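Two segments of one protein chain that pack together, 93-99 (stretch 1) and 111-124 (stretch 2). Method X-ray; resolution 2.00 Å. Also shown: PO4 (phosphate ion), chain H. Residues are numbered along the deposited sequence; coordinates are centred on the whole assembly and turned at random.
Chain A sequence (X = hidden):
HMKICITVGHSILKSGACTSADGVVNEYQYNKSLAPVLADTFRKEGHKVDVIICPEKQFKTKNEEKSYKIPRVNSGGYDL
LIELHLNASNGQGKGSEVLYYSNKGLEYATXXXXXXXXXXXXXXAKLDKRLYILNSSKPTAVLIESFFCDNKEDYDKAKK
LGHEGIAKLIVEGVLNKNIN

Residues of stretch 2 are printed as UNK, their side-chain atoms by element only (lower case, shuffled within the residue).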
ATOM      1  N   GLY A  93      13.355 -12.924  -4.540  1.00 21.19           N
ATOM      2  CA  GLY A  93      13.251 -11.553  -4.061  1.00 20.00           C
ATOM      3  C   GLY A  93      12.485 -11.498  -2.750  1.00 19.05           C
ATOM      4  O   GLY A  93      11.543 -12.263  -2.538  1.00 18.58           O
ATOM      5  N   LYS A  94      12.909 -10.612  -1.858  1.00 18.59           N
ATOM      6  CA  LYS A  94      12.246 -10.455  -0.568  1.00 18.06           C
ATOM      7  C   LYS A  94      12.430  -9.052  -0.015  1.00 17.08           C
ATOM      8  O   LYS A  94      13.335  -8.328  -0.425  1.00 16.90           O
ATOM      9  CB  LYS A  94      12.766 -11.485   0.441  1.00 18.87           C
ATOM     10  CG  LYS A  94      14.218 -11.303   0.869  1.00 21.08           C
ATOM     11  CD  LYS A  94      14.584 -12.330   1.934  1.00 23.92           C
ATOM     12  CE  LYS A  94      16.068 -12.337   2.232  1.00 25.63           C
ATOM     13  NZ  LYS A  94      16.820 -12.947   1.111  1.00 27.82           N
ATOM     14  N   GLY A  95      11.558  -8.681   0.919  1.00 16.05           N
ATOM     15  CA  GLY A  95      11.696  -7.425   1.642  1.00 15.46           C
ATOM     16  C   GLY A  95      10.675  -6.366   1.283  1.00 14.54           C
ATOM     17  O   GLY A  95       9.770  -6.593   0.470  1.00 14.05           O
ATOM     18  N   SER A  96      10.853  -5.199   1.898  1.00 13.84           N
ATOM     19  CA  SER A  96       9.926  -4.092   1.783  1.00 13.22           C
ATOM     20  C   SER A  96      10.543  -2.972   0.967  1.00 13.41           C
ATOM     21  O   SER A  96      11.760  -2.806   0.938  1.00 14.04           O
ATOM     22  CB  SER A  96       9.563  -3.566   3.167  1.00 12.89           C
ATOM     23  OG  SER A  96       9.073  -4.607   3.976  1.00 12.75           O
ATOM     24  N   GLU A  97       9.676  -2.182   0.352  1.00 12.93           N
ATOM     25  CA  GLU A  97      10.066  -1.177  -0.606  1.00 13.36           C
ATOM     26  C   GLU A  97       8.916  -0.174  -0.719  1.00 12.47           C
ATOM     27  O   GLU A  97       7.757  -0.574  -0.712  1.00 11.91           O
ATOM     28  CB  GLU A  97      10.299  -1.920  -1.908  1.00 14.11           C
ATOM     29  CG  GLU A  97      10.538  -1.139  -3.127  1.00 15.60           C
ATOM     30  CD  GLU A  97      10.921  -2.066  -4.254  1.00 16.77           C
ATOM     31  OE1 GLU A  97      10.122  -2.239  -5.197  1.00 16.33           O
ATOM     32  OE2 GLU A  97      12.007  -2.665  -4.155  1.00 19.11           O
ATOM     33  N   VAL A  98       9.226   1.120  -0.788  1.00 12.26           N
ATOM     34  CA  VAL A  98       8.189   2.145  -0.921  1.00 11.41           C
ATOM     35  C   VAL A  98       8.518   3.085  -2.090  1.00 11.67           C
ATOM     36  O   VAL A  98       9.607   3.666  -2.143  1.00 12.02           O
ATOM     37  CB  VAL A  98       8.008   2.954   0.392  1.00 11.56           C
ATOM     38  CG1 VAL A  98       6.990   4.076   0.208  1.00 11.23           C
ATOM     39  CG2 VAL A  98       7.602   2.030   1.548  1.00 10.00           C
ATOM     40  N   LEU A  99       7.572   3.221  -3.022  1.00 10.91           N
ATOM     41  CA  LEU A  99       7.762   4.075  -4.196  1.00 11.27           C
ATOM     42  C   LEU A  99       7.153   5.448  -3.947  1.00 10.87           C
ATOM     43  O   LEU A  99       6.079   5.560  -3.345  1.00 10.42           O
ATOM     44  CB  LEU A  99       7.154   3.425  -5.444  1.00 11.22           C
ATOM     45  CG  LEU A  99       7.528   1.952  -5.656  1.00 12.06           C
ATOM     46  CD1 LEU A  99       6.989   1.423  -6.989  1.00 11.81           C
ATOM     47  CD2 LEU A  99       9.036   1.760  -5.579  1.00 12.69           C
ATOM     48  N   UNK A 111      10.916   6.535   6.189  1.00 12.17           N
ATOM     49  CA  UNK A 111      10.497   6.144   7.526  1.00 12.26           C
ATOM     50  C   UNK A 111       9.688   4.845   7.506  1.00 11.43           C
ATOM     51  O   UNK A 111       9.908   3.972   8.339  1.00 11.43           O
ATOM     52  n   UNK A 111       6.869  11.086   7.999  1.00 15.76           N
ATOM     53  n   UNK A 111       8.483   9.795   9.005  1.00 14.86           N
ATOM     54  c   UNK A 111       8.136  10.910   8.360  1.00 16.08           C
ATOM     55  c   UNK A 111       9.836   9.459   9.466  1.00 14.30           C
ATOM     56  c   UNK A 111       9.713   7.273   8.199  1.00 12.41           C
ATOM     57  n   UNK A 111       9.031  11.857   8.081  1.00 17.04           N
ATOM     58  c   UNK A 111      10.554   8.517   8.496  1.00 13.58           C
ATOM     59  N   UNK A 112       8.771   4.709   6.552  1.00 11.06           N
ATOM     60  CA  UNK A 112       8.027   3.456   6.381  1.00 10.74           C
ATOM     61  C   UNK A 112       8.995   2.295   6.150  1.00 11.18           C
ATOM     62  O   UNK A 112       8.897   1.247   6.792  1.00 11.08           O
ATOM     63  c   UNK A 112       5.137   4.904   4.277  1.00  9.05           C
ATOM     64  c   UNK A 112       7.047   3.524   5.201  1.00 10.13           C
ATOM     65  c   UNK A 112       5.909   4.502   5.495  1.00  9.59           C
ATOM     66  c   UNK A 112       6.473   2.147   4.910  1.00 10.06           C
ATOM     67  N   UNK A 113       9.938   2.500   5.235  1.00 11.62           N
ATOM     68  CA  UNK A 113      10.952   1.498   4.929  1.00 12.19           C
ATOM     69  C   UNK A 113      11.778   1.089   6.146  1.00 12.90           C
ATOM     70  O   UNK A 113      12.021  -0.099   6.359  1.00 12.63           O
ATOM     71  s   UNK A 113      11.157   1.775   2.198  1.00 13.22           S
ATOM     72  c   UNK A 113      11.871   2.003   3.822  1.00 12.79           C
ATOM     73  N   UNK A 114      12.204   2.070   6.939  1.00 13.36           N
ATOM     74  CA  UNK A 114      12.972   1.777   8.146  1.00 14.36           C
ATOM     75  C   UNK A 114      12.158   0.957   9.140  1.00 13.91           C
ATOM     76  O   UNK A 114      12.686   0.026   9.750  1.00 14.59           O
ATOM     77  c   UNK A 114      14.704   3.628   8.125  1.00 16.95           C
ATOM     78  c   UNK A 114      13.478   3.061   8.808  1.00 15.19           C
ATOM     79  o   UNK A 114      15.404   2.880   7.412  1.00 19.15           O
ATOM     80  o   UNK A 114      14.975   4.830   8.314  1.00 20.63           O
ATOM     81  N   UNK A 115      10.878   1.298   9.295  1.00 12.98           N
ATOM     82  CA  UNK A 115      10.003   0.573  10.216  1.00 12.77           C
ATOM     83  C   UNK A 115       9.751  -0.862   9.758  1.00 12.01           C
ATOM     84  O   UNK A 115       9.968  -1.805  10.512  1.00 12.39           O
ATOM     85  c   UNK A 115       9.330   3.083  13.815  1.00 17.78           C
ATOM     86  n   UNK A 115       9.394   2.573  15.210  1.00 18.38           N
ATOM     87  c   UNK A 115       8.811   2.484  11.424  1.00 13.78           C
ATOM     88  c   UNK A 115       8.685   1.335  10.428  1.00 12.36           C
ATOM     89  c   UNK A 115       9.085   1.965  12.832  1.00 15.52           C
ATOM     90  N   UNK A 116       9.311  -1.028   8.516  1.00 11.20           N
ATOM     91  CA  UNK A 116       9.185  -2.367   7.945  1.00 11.00           C
ATOM     92  C   UNK A 116      10.529  -3.104   7.999  1.00 11.56           C
ATOM     93  O   UNK A 116      10.558  -4.310   8.219  1.00 11.59           O
ATOM     94  c   UNK A 116       7.174  -1.907   6.387  1.00  9.25           C
ATOM     95  c   UNK A 116       6.267  -3.009   6.905  1.00  8.09           C
ATOM     96  c   UNK A 116       8.653  -2.302   6.505  1.00 10.24           C
ATOM     97  c   UNK A 116       6.809  -1.563   4.947  1.00  8.64           C
ATOM     98  N   UNK A 117      11.624  -2.359   7.827  1.00 11.93           N
ATOM     99  CA  UNK A 117      12.984  -2.895   7.873  1.00 12.76           C
ATOM    100  C   UNK A 117      13.375  -3.578   9.173  1.00 13.55           C
ATOM    101  O   UNK A 117      14.349  -4.328   9.217  1.00 14.51           O
ATOM    102  N   UNK A 118      12.618  -3.315  10.231  1.00 13.39           N
ATOM    103  CA  UNK A 118      12.810  -3.979  11.514  1.00 14.14           C
ATOM    104  C   UNK A 118      12.437  -5.471  11.475  1.00 14.05           C
ATOM    105  O   UNK A 118      12.867  -6.248  12.338  1.00 14.61           O
ATOM    106  o   UNK A 118      12.521  -3.558  13.890  1.00 16.93           O
ATOM    107  c   UNK A 118      10.525  -3.738  12.532  1.00 12.78           C
ATOM    108  c   UNK A 118      11.971  -3.277  12.597  1.00 14.18           C
ATOM    109  N   UNK A 119      11.634  -5.858  10.481  1.00 13.19           N
ATOM    110  CA  UNK A 119      11.164  -7.237  10.314  1.00 13.24           C
ATOM    111  C   UNK A 119      11.555  -7.837   8.955  1.00 12.83           C
ATOM    112  O   UNK A 119      11.992  -8.986   8.878  1.00 12.74           O
ATOM    113  c   UNK A 119       9.635  -7.298  10.459  1.00 12.89           C
ATOM    114  c   UNK A 119       9.230  -6.816  11.857  1.00 13.70           C
ATOM    115  c   UNK A 119       9.120  -8.701  10.187  1.00 12.57           C
ATOM    116  N   UNK A 120      11.391  -7.051   7.896  1.00 12.22           N
ATOM    117  CA  UNK A 120      11.739  -7.460   6.541  1.00 12.21           C
ATOM    118  C   UNK A 120      13.079  -6.863   6.111  1.00 12.85           C
ATOM    119  O   UNK A 120      13.638  -5.995   6.788  1.00 12.86           O
ATOM    120  c   UNK A 120       7.139  -7.171   6.946  1.00 10.15           C
ATOM    121  c   UNK A 120       9.287  -7.480   5.891  1.00 10.84           C
ATOM    122  c   UNK A 120       8.408  -6.705   6.636  1.00 10.75           C
ATOM    123  c   UNK A 120       6.738  -8.420   6.510  1.00 10.04           C
ATOM    124  c   UNK A 120       8.873  -8.729   5.456  1.00 10.62           C
ATOM    125  c   UNK A 120      10.659  -6.980   5.565  1.00 11.58           C
ATOM    126  c   UNK A 120       7.611  -9.201   5.764  1.00 10.28           C
ATOM    127  N   UNK A 121      13.587  -7.321   4.971  1.00 12.98           N
ATOM    128  CA  UNK A 121      14.733  -6.671   4.341  1.00 13.51           C
ATOM    129  C   UNK A 121      14.322  -5.268   3.893  1.00 13.16           C
ATOM    130  O   UNK A 121      13.321  -5.116   3.195  1.00 12.53           O
ATOM    131  n   UNK A 121      19.067  -7.600   0.990  1.00 15.39           N
ATOM    132  c   UNK A 121      17.819  -7.095   0.344  1.00 15.29           C
ATOM    133  c   UNK A 121      15.202  -7.477   3.132  1.00 13.86           C
ATOM    134  c   UNK A 121      16.322  -6.824   2.332  1.00 13.94           C
ATOM    135  c   UNK A 121      16.576  -7.589   1.048  1.00 14.79           C
ATOM    136  N   UNK A 122      15.079  -4.250   4.301  1.00 13.63           N
ATOM    137  CA  UNK A 122      14.827  -2.883   3.842  1.00 13.59           C
ATOM    138  C   UNK A 122      15.439  -2.689   2.459  1.00 14.06           C
ATOM    139  O   UNK A 122      16.642  -2.469   2.335  1.00 14.31           O
ATOM    140  n   UNK A 122      15.203   0.484   5.433  1.00 13.35           N
ATOM    141  c   UNK A 122      15.015  -0.421   4.479  1.00 13.75           C
ATOM    142  c   UNK A 122      15.396  -1.855   4.831  1.00 13.91           C
ATOM    143  o   UNK A 122      14.558  -0.127   3.367  1.00 13.16           O
ATOM    144  N   UNK A 123      14.604  -2.780   1.426  1.00 14.15           N
ATOM    145  CA  UNK A 123      15.054  -2.588   0.042  1.00 14.92           C
ATOM    146  C   UNK A 123      15.253  -1.112  -0.306  1.00 15.28           C
ATOM    147  O   UNK A 123      15.877  -0.799  -1.314  1.00 16.18           O
ATOM    148  n   UNK A 123      12.824  -5.164  -2.977  1.00 14.27           N
ATOM    149  c   UNK A 123      13.895  -4.734  -0.766  1.00 14.46           C
ATOM    150  c   UNK A 123      13.516  -6.001  -3.747  1.00 16.96           C
ATOM    151  c   UNK A 123      12.680  -5.271  -1.524  1.00 14.82           C
ATOM    152  c   UNK A 123      14.069  -3.226  -0.951  1.00 14.41           C
ATOM    153  n   UNK A 123      13.572  -5.788  -5.060  1.00 17.81           N
ATOM    154  n   UNK A 123      14.158  -7.046  -3.227  1.00 17.93           N
ATOM    155  N   UNK A 124      14.706  -0.220   0.518  1.00 15.50           N
ATOM    156  CA  UNK A 124      14.882   1.228   0.358  1.00 15.79           C
ATOM    157  C   UNK A 124      13.730   1.926  -0.356  1.00 15.37           C
ATOM    158  O   UNK A 124      12.969   1.298  -1.091  1.00 14.86           O
TER
HETATM  159  P   PO4 H 183      20.197  -6.148   4.288  1.00 18.11           P
HETATM  160  O1  PO4 H 183      19.449  -7.387   3.851  1.00 17.58           O
HETATM  161  O2  PO4 H 183      21.666  -6.481   4.471  1.00 18.26           O
HETATM  162  O3  PO4 H 183      20.055  -5.037   3.277  1.00 18.11           O
HETATM  163  O4  PO4 H 183      19.633  -5.694   5.614  1.00 19.41           O
HETATM  164  O   HOH W   1      11.211  -4.210  -6.637  1.00 25.00           O

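Position 111, in a helix that began earlier in the chain, has three carbons, a nitrogen, then a carbon carrying two more nitrogens; it lies out of reach of stretch 1. This is Arg111. Position 112 has four carbons, forked at the first, with one arm two carbons long: Ile112. Its CG2 lies 3.5 Å from Val98 CG2, an apolar contact made possible because both CA-to-CB bonds point toward the other stretch. At 113, one carbon and one sulfur define Cys113, whose SG sits 3.6 Å from Val98 CG2.

Position 114 carries two carbons, the second bearing two oxygens, and touches nothing on stretch 1: Asp114. Four carbons in a row ending in nitrogen mark 115 as Lys115, also out of reach. Position 116 has four carbons forked at the second, hence Leu116; its CB approaches Ser96 OG at 3.4 Å. At 117 there are no side-chain atoms, so it is Gly117, and a CB here would clash with the carbonyl oxygen of Cys113. Position 118, one carbon carrying an oxygen and a carbon, is Thr118, and 119, one carbon carrying two others, is Val119; neither reaches stretch 1.

A carbon leading to a six-carbon ring makes 120 Phe120, with CB 3.3 Å from Ser96 OG while the end of the side chain leads away. Position 121 again has four carbons in a row and a terminal nitrogen: Lys121. Its CD lies 3.6 Å from Lys94 O, and its NZ donates to phosphate O1 at 2.9 Å. Two carbons, the second bearing one oxygen and one nitrogen, leave 122 ambiguous with aspartate only if elements are ignored; it is Asn122, whose OD1 accepts a weak hydrogen bond from the backbone N of 124 (2.9 Å). Position 123 has three carbons, a nitrogen and a carbon with two more nitrogens: Arg123. Its NE forms a salt bridge with Glu97 OE2 at 2.9 Å, and NH1 donates to Lys94 O at 3.2 Å. Position 124 has no side chain: Gly124, with backbone angles that call for glycine.

The contact works in layers. A parallel bridge pairs Ser96 with Asn122, held by Ser96 N to Lys121 O (2.8 Å) and Arg123 N to Ser96 O (2.9 Å). Gly95 permits this approach, since a CB would fall 2.5 Å from Lys121 O. Arg123 ties the strand down with its guanidinium edge, while water 1 joins its NH2 (3.2 Å) to Glu97 OE1 (2.7 Å). Val98 meets the helix through small apolar contacts.

Stretch 2 111-124: RICDKLGTVFKNRG
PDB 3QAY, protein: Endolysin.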